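Local coordinates for FAD-dependent oxidoreductase (Actinomadura kijaniata, PDB 3M9V), which is a flavin-dependent oxidoreductase of the acyl-CoA dehydrogenase family that binds dTDP and takes part in the biosynthesis of the sugar D-kijanose, at residues L16-L27 / L76-A87. Sequence-based numbering, arbitrary orientation.
Sequences LYAPVTPAGRVL and LGVDRLYDVAVA
Leu16 CD2 sits over one face of the Tyr82 ring, a CH-pi contact 3.8 Å from the centroid and 13° off the ring normal, while at the edge, in plane, lie Asp83 OD1, a water and Ala18 O, the last 3.5 Å from Tyr82 CE2. On the Arg80 guanidinium, Thr21 CG2 rests over one face, toward the rim. These groups join the N-terminal segment to the start of helix 81-94 in the helical N-terminal domain of the acyl-CoA dehydrogenase fold. With CG anti to the backbone N (chi1 -176°), the Tyr82 ring reaches across to residues 16-18, and its OH accepts from Leu16 N (3.0 Å) and bonds the same water, which also donates to Ala18 O. Losing the ring to an alanine here is likely to leave Leu16 N without this acceptor and Leu16 CD2 without the face it rests on. Val78 CG2, in the loop before the helix, packs against Ala23 CB and Leu27 CB, while Leu27 CD2 meets Ala87 CB at 3.6 Å where helices 22-32 and 81-94 touch. Asp319 of helix 291-323 accepts from the backbone N of Leu81 and Tyr82. The buried Asp83 carboxylate takes Val20 N on the syn side of OD1 (2.7 Å), 17° out of its plane. Thr21 OG1, at the N-cap of helix 22-32, accepts from Gly24 N and donates to Asp83 OD2 at 2.6 Å, nearly along the C-O axis.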
ATOM      1  N   LEU A  16       8.188  -2.248 -23.255  1.00 14.38           N
ATOM      2  CA  LEU A  16       9.476  -1.647 -23.603  1.00 15.83           C
ATOM      3  C   LEU A  16      10.612  -2.683 -23.661  1.00 16.82           C
ATOM      4  O   LEU A  16      11.758  -2.321 -23.365  1.00 16.16           O
ATOM      5  CB  LEU A  16       9.813  -0.561 -22.569  1.00 15.04           C
ATOM      6  CG  LEU A  16       8.802   0.610 -22.553  1.00 18.07           C
ATOM      7  CD1 LEU A  16       9.055   1.658 -21.484  1.00 16.80           C
ATOM      8  CD2 LEU A  16       8.751   1.389 -23.864  1.00 19.44           C
ATOM      9  N   TYR A  17      10.321  -3.936 -24.009  1.00 14.62           N
ATOM     10  CA  TYR A  17      11.386  -4.946 -24.029  1.00 16.35           C
ATOM     11  C   TYR A  17      12.269  -4.805 -25.258  1.00 17.71           C
ATOM     12  O   TYR A  17      13.397  -5.246 -25.209  1.00 17.94           O
ATOM     13  CB  TYR A  17      10.841  -6.378 -23.926  1.00 17.29           C
ATOM     14  CG  TYR A  17      10.138  -6.666 -22.605  1.00 16.04           C
ATOM     15  CD1 TYR A  17       8.793  -7.043 -22.574  1.00 18.38           C
ATOM     16  CD2 TYR A  17      10.828  -6.644 -21.400  1.00 13.75           C
ATOM     17  CE1 TYR A  17       8.163  -7.340 -21.361  1.00 14.91           C
ATOM     18  CE2 TYR A  17      10.186  -6.904 -20.175  1.00 18.52           C
ATOM     19  CZ  TYR A  17       8.847  -7.262 -20.171  1.00 15.99           C
ATOM     20  OH  TYR A  17       8.158  -7.500 -18.994  1.00 12.21           O
ATOM     21  N   ALA A  18      11.816  -4.147 -26.328  1.00 20.12           N
ATOM     22  CA  ALA A  18      12.576  -4.118 -27.586  1.00 20.47           C
ATOM     23  C   ALA A  18      11.973  -3.039 -28.470  1.00 20.66           C
ATOM     24  O   ALA A  18      10.783  -2.744 -28.353  1.00 19.77           O
ATOM     25  CB  ALA A  18      12.493  -5.444 -28.339  1.00 22.96           C
ATOM     26  N   PRO A  19      12.799  -2.408 -29.322  1.00 21.43           N
ATOM     27  CA  PRO A  19      12.285  -1.331 -30.174  1.00 20.52           C
ATOM     28  C   PRO A  19      11.356  -1.946 -31.211  1.00 21.33           C
ATOM     29  O   PRO A  19      11.512  -3.112 -31.538  1.00 18.39           O
ATOM     30  CB  PRO A  19      13.530  -0.797 -30.890  1.00 21.77           C
ATOM     31  CG  PRO A  19      14.707  -1.381 -30.192  1.00 23.82           C
ATOM     32  CD  PRO A  19      14.242  -2.651 -29.498  1.00 21.79           C
ATOM     33  N   VAL A  20      10.386  -1.206 -31.727  1.00 20.75           N
ATOM     34  CA  VAL A  20       9.454  -1.819 -32.652  1.00 22.80           C
ATOM     35  C   VAL A  20       9.693  -1.397 -34.101  1.00 24.27           C
ATOM     36  O   VAL A  20       8.927  -1.801 -34.983  1.00 26.44           O
ATOM     37  CB  VAL A  20       7.997  -1.452 -32.268  1.00 22.49           C
ATOM     38  CG1 VAL A  20       7.716  -2.011 -30.869  1.00 25.27           C
ATOM     39  CG2 VAL A  20       7.820   0.053 -32.216  1.00 26.51           C
ATOM     40  N   THR A  21      10.704  -0.573 -34.368  1.00 22.25           N
ATOM     41  CA  THR A  21      10.973  -0.234 -35.768  1.00 23.93           C
ATOM     42  C   THR A  21      12.446  -0.406 -36.077  1.00 22.61           C
ATOM     43  O   THR A  21      13.266  -0.422 -35.164  1.00 23.72           O
ATOM     44  CB  THR A  21      10.679   1.241 -36.120  1.00 22.71           C
ATOM     45  OG1 THR A  21      11.530   2.066 -35.318  1.00 20.80           O
ATOM     46  CG2 THR A  21       9.258   1.609 -35.815  1.00 24.61           C
ATOM     47  N   PRO A  22      12.774  -0.568 -37.374  1.00 23.86           N
ATOM     48  CA  PRO A  22      14.178  -0.722 -37.768  1.00 24.99           C
ATOM     49  C   PRO A  22      15.032   0.465 -37.292  1.00 22.64           C
ATOM     50  O   PRO A  22      16.123   0.291 -36.770  1.00 24.62           O
ATOM     51  CB  PRO A  22      14.114  -0.803 -39.305  1.00 25.50           C
ATOM     52  CG  PRO A  22      12.734  -1.394 -39.565  1.00 26.13           C
ATOM     53  CD  PRO A  22      11.833  -0.833 -38.479  1.00 23.17           C
ATOM     54  N   ALA A  23      14.570   1.697 -37.423  1.00 23.40           N
ATOM     55  CA  ALA A  23      15.419   2.780 -36.932  1.00 24.50           C
ATOM     56  C   ALA A  23      15.645   2.717 -35.418  1.00 24.30           C
ATOM     57  O   ALA A  23      16.749   3.024 -34.922  1.00 22.22           O
ATOM     58  CB  ALA A  23      14.867   4.120 -37.362  1.00 24.20           C
ATOM     59  N   GLY A  24      14.608   2.263 -34.706  1.00 22.10           N
ATOM     60  CA  GLY A  24      14.689   2.150 -33.254  1.00 19.51           C
ATOM     61  C   GLY A  24      15.760   1.117 -32.937  1.00 20.97           C
ATOM     62  O   GLY A  24      16.550   1.274 -32.000  1.00 17.14           O
ATOM     63  N   ARG A  25      15.781   0.018 -33.685  1.00 19.32           N
ATOM     64  CA  ARG A  25      16.827  -0.984 -33.422  1.00 21.98           C
ATOM     65  C   ARG A  25      18.249  -0.476 -33.627  1.00 21.75           C
ATOM     66  O   ARG A  25      19.157  -0.731 -32.824  1.00 24.55           O
ATOM     67  CB  ARG A  25      16.665  -2.160 -34.386  1.00 24.21           C
ATOM     68  CG  ARG A  25      16.125  -3.438 -33.746  1.00 35.43           C
ATOM     69  CD  ARG A  25      15.603  -4.442 -34.781  1.00 42.44           C
ATOM     70  NE  ARG A  25      14.144  -4.412 -34.842  1.00 52.59           N
ATOM     71  CZ  ARG A  25      13.434  -4.509 -35.962  1.00 57.44           C
ATOM     72  NH1 ARG A  25      12.110  -4.450 -35.912  1.00 58.84           N
ATOM     73  NH2 ARG A  25      14.052  -4.659 -37.126  1.00 60.02           N
ATOM     74  N   VAL A  26      18.456   0.234 -34.734  1.00 23.81           N
ATOM     75  CA  VAL A  26      19.767   0.849 -35.007  1.00 23.21           C
ATOM     76  C   VAL A  26      20.199   1.784 -33.873  1.00 21.46           C
ATOM     77  O   VAL A  26      21.303   1.674 -33.340  1.00 22.12           O
ATOM     78  CB  VAL A  26      19.728   1.611 -36.372  1.00 24.63           C
ATOM     79  CG1 VAL A  26      21.023   2.381 -36.585  1.00 22.87           C
ATOM     80  CG2 VAL A  26      19.442   0.619 -37.533  1.00 24.68           C
ATOM     81  N   LEU A  27      19.312   2.692 -33.477  1.00 21.11           N
ATOM     82  CA  LEU A  27      19.531   3.526 -32.291  1.00 19.78           C
ATOM     83  C   LEU A  27      20.022   2.745 -31.072  1.00 19.82           C
ATOM     84  O   LEU A  27      21.042   3.069 -30.454  1.00 19.14           O
ATOM     85  CB  LEU A  27      18.251   4.300 -31.951  1.00 18.86           C
ATOM     86  CG  LEU A  27      18.435   5.091 -30.642  1.00 21.81           C
ATOM     87  CD1 LEU A  27      19.598   6.052 -30.854  1.00 22.16           C
ATOM     88  CD2 LEU A  27      17.169   5.881 -30.254  1.00 20.47           C
ATOM     89  N   LEU A  76      18.771   9.562 -38.209  1.00 27.28           N
ATOM     90  CA  LEU A  76      18.356   8.163 -38.213  1.00 28.21           C
ATOM     91  C   LEU A  76      16.866   8.017 -38.452  1.00 26.04           C
ATOM     92  O   LEU A  76      16.427   6.923 -38.726  1.00 26.58           O
ATOM     93  CB  LEU A  76      18.605   7.469 -36.885  1.00 26.21           C
ATOM     94  CG  LEU A  76      20.014   7.131 -36.432  1.00 32.08           C
ATOM     95  CD1 LEU A  76      19.826   6.138 -35.280  1.00 33.50           C
ATOM     96  CD2 LEU A  76      20.737   6.491 -37.613  1.00 37.85           C
ATOM     97  N   GLY A  77      16.073   9.071 -38.299  1.00 24.76           N
ATOM     98  CA  GLY A  77      14.641   8.913 -38.515  1.00 22.92           C
ATOM     99  C   GLY A  77      13.863   8.150 -37.444  1.00 25.22           C
ATOM    100  O   GLY A  77      12.766   7.665 -37.736  1.00 20.01           O
ATOM    101  N   VAL A  78      14.377   8.029 -36.222  1.00 23.08           N
ATOM    102  CA  VAL A  78      13.552   7.474 -35.142  1.00 23.96           C
ATOM    103  C   VAL A  78      12.343   8.377 -34.964  1.00 23.44           C
ATOM    104  O   VAL A  78      12.461   9.582 -34.756  1.00 24.26           O
ATOM    105  CB  VAL A  78      14.316   7.298 -33.813  1.00 24.37           C
ATOM    106  CG1 VAL A  78      13.376   6.766 -32.716  1.00 22.98           C
ATOM    107  CG2 VAL A  78      15.482   6.334 -34.043  1.00 24.39           C
ATOM    108  N   ASP A  79      11.147   7.821 -35.095  1.00 22.57           N
ATOM    109  CA  ASP A  79       9.979   8.672 -34.958  1.00 24.06           C
ATOM    110  C   ASP A  79       8.920   8.078 -34.041  1.00 23.85           C
ATOM    111  O   ASP A  79       7.878   8.711 -33.913  1.00 22.10           O
ATOM    112  CB  ASP A  79       9.366   8.958 -36.327  1.00 25.03           C
ATOM    113  CG  ASP A  79       8.762   7.712 -36.935  1.00 32.90           C
ATOM    114  OD1 ASP A  79       9.022   6.571 -36.496  1.00 31.80           O
ATOM    115  OD2 ASP A  79       7.987   7.879 -37.886  1.00 41.47           O
ATOM    116  N   ARG A  80       9.171   6.949 -33.371  1.00 21.34           N
ATOM    117  CA  ARG A  80       8.236   6.487 -32.339  1.00 21.47           C
ATOM    118  C   ARG A  80       8.660   6.874 -30.922  1.00 21.45           C
ATOM    119  O   ARG A  80       9.792   6.615 -30.499  1.00 20.26           O
ATOM    120  CB  ARG A  80       8.173   4.962 -32.315  1.00 23.27           C
ATOM    121  CG  ARG A  80       7.632   4.246 -33.540  1.00 26.85           C
ATOM    122  CD  ARG A  80       6.229   4.626 -33.925  1.00 37.14           C
ATOM    123  NE  ARG A  80       5.978   3.949 -35.198  1.00 42.60           N
ATOM    124  CZ  ARG A  80       5.411   2.753 -35.315  1.00 43.00           C
ATOM    125  NH1 ARG A  80       4.978   2.100 -34.244  1.00 41.67           N
ATOM    126  NH2 ARG A  80       5.224   2.226 -36.514  1.00 41.17           N
ATOM    127  N   LEU A  81       7.715   7.410 -30.153  1.00 20.26           N
ATOM    128  CA  LEU A  81       8.001   7.655 -28.742  1.00 19.15           C
ATOM    129  C   LEU A  81       8.389   6.358 -28.030  1.00 17.19           C
ATOM    130  O   LEU A  81       9.212   6.322 -27.111  1.00 17.79           O
ATOM    131  CB  LEU A  81       6.774   8.300 -28.100  1.00 16.64           C
ATOM    132  CG  LEU A  81       6.548   9.761 -28.549  1.00 18.74           C
ATOM    133  CD1 LEU A  81       5.068  10.033 -28.312  1.00 17.11           C
ATOM    134  CD2 LEU A  81       7.422  10.763 -27.782  1.00 18.36           C
ATOM    135  N   TYR A  82       7.731   5.280 -28.431  1.00 16.36           N
ATOM    136  CA  TYR A  82       7.966   3.999 -27.804  1.00 15.89           C
ATOM    137  C   TYR A  82       9.435   3.676 -28.017  1.00 15.99           C
ATOM    138  O   TYR A  82      10.083   3.266 -27.074  1.00 17.00           O
ATOM    139  CB  TYR A  82       7.086   2.934 -28.444  1.00 16.55           C
ATOM    140  CG  TYR A  82       7.169   1.563 -27.808  1.00 17.25           C
ATOM    141  CD1 TYR A  82       6.201   1.182 -26.874  1.00 14.27           C
ATOM    142  CD2 TYR A  82       8.176   0.672 -28.144  1.00 16.27           C
ATOM    143  CE1 TYR A  82       6.215  -0.058 -26.266  1.00 15.00           C
ATOM    144  CE2 TYR A  82       8.201  -0.590 -27.535  1.00 18.17           C
ATOM    145  CZ  TYR A  82       7.208  -0.928 -26.619  1.00 15.54           C
ATOM    146  OH  TYR A  82       7.129  -2.156 -26.008  1.00 13.35           O
ATOM    147  N   ASP A  83       9.983   3.819 -29.221  1.00 17.00           N
ATOM    148  CA  ASP A  83      11.385   3.456 -29.349  1.00 17.08           C
ATOM    149  C   ASP A  83      12.333   4.407 -28.642  1.00 17.46           C
ATOM    150  O   ASP A  83      13.398   3.949 -28.213  1.00 14.76           O
ATOM    151  CB  ASP A  83      11.835   3.350 -30.809  1.00 20.86           C
ATOM    152  CG  ASP A  83      11.252   2.123 -31.475  1.00 21.52           C
ATOM    153  OD1 ASP A  83      10.673   1.297 -30.746  1.00 28.04           O
ATOM    154  OD2 ASP A  83      11.378   1.972 -32.697  1.00 25.35           O
ATOM    155  N   VAL A  84      11.978   5.692 -28.570  1.00 14.10           N
ATOM    156  CA  VAL A  84      12.807   6.611 -27.821  1.00 14.29           C
ATOM    157  C   VAL A  84      12.812   6.167 -26.359  1.00 16.72           C
ATOM    158  O   VAL A  84      13.851   6.189 -25.695  1.00 17.12           O
ATOM    159  CB  VAL A  84      12.266   8.061 -27.910  1.00 16.02           C
ATOM    160  CG1 VAL A  84      13.053   8.979 -26.954  1.00 17.21           C
ATOM    161  CG2 VAL A  84      12.371   8.599 -29.337  1.00 14.02           C
ATOM    162  N   ALA A  85      11.659   5.750 -25.830  1.00 14.59           N
ATOM    163  CA  ALA A  85      11.649   5.332 -24.411  1.00 12.69           C
ATOM    164  C   ALA A  85      12.481   4.053 -24.234  1.00 14.09           C
ATOM    165  O   ALA A  85      13.138   3.869 -23.202  1.00 15.04           O
ATOM    166  CB  ALA A  85      10.207   5.121 -23.920  1.00 13.31           C
ATOM    167  N   VAL A  86      12.507   3.172 -25.233  1.00 15.66           N
ATOM    168  CA  VAL A  86      13.285   1.925 -25.083  1.00 12.79           C
ATOM    169  C   VAL A  86      14.768   2.264 -25.029  1.00 13.80           C
ATOM    170  O   VAL A  86      15.537   1.726 -24.228  1.00 15.61           O
ATOM    171  CB  VAL A  86      13.033   0.949 -26.228  1.00 15.11           C
ATOM    172  CG1 VAL A  86      14.029  -0.257 -26.163  1.00 14.12           C
ATOM    173  CG2 VAL A  86      11.588   0.413 -26.137  1.00 11.95           C
ATOM    174  N   ALA A  87      15.200   3.221 -25.836  1.00 14.79           N
ATOM    175  CA  ALA A  87      16.588   3.689 -25.741  1.00 14.76           C
ATOM    176  C   ALA A  87      16.939   4.415 -24.438  1.00 14.61           C
ATOM    177  O   ALA A  87      18.010   4.189 -23.840  1.00 14.92           O
ATOM    178  CB  ALA A  87      16.876   4.549 -26.969  1.00 11.88           C
TER
HETATM  179  O   HOH W   1       8.685  -3.961 -26.936  1.00 19.27           O
HETATM  180  O   HOH W   2      10.957   4.963 -34.276  1.00 31.43           O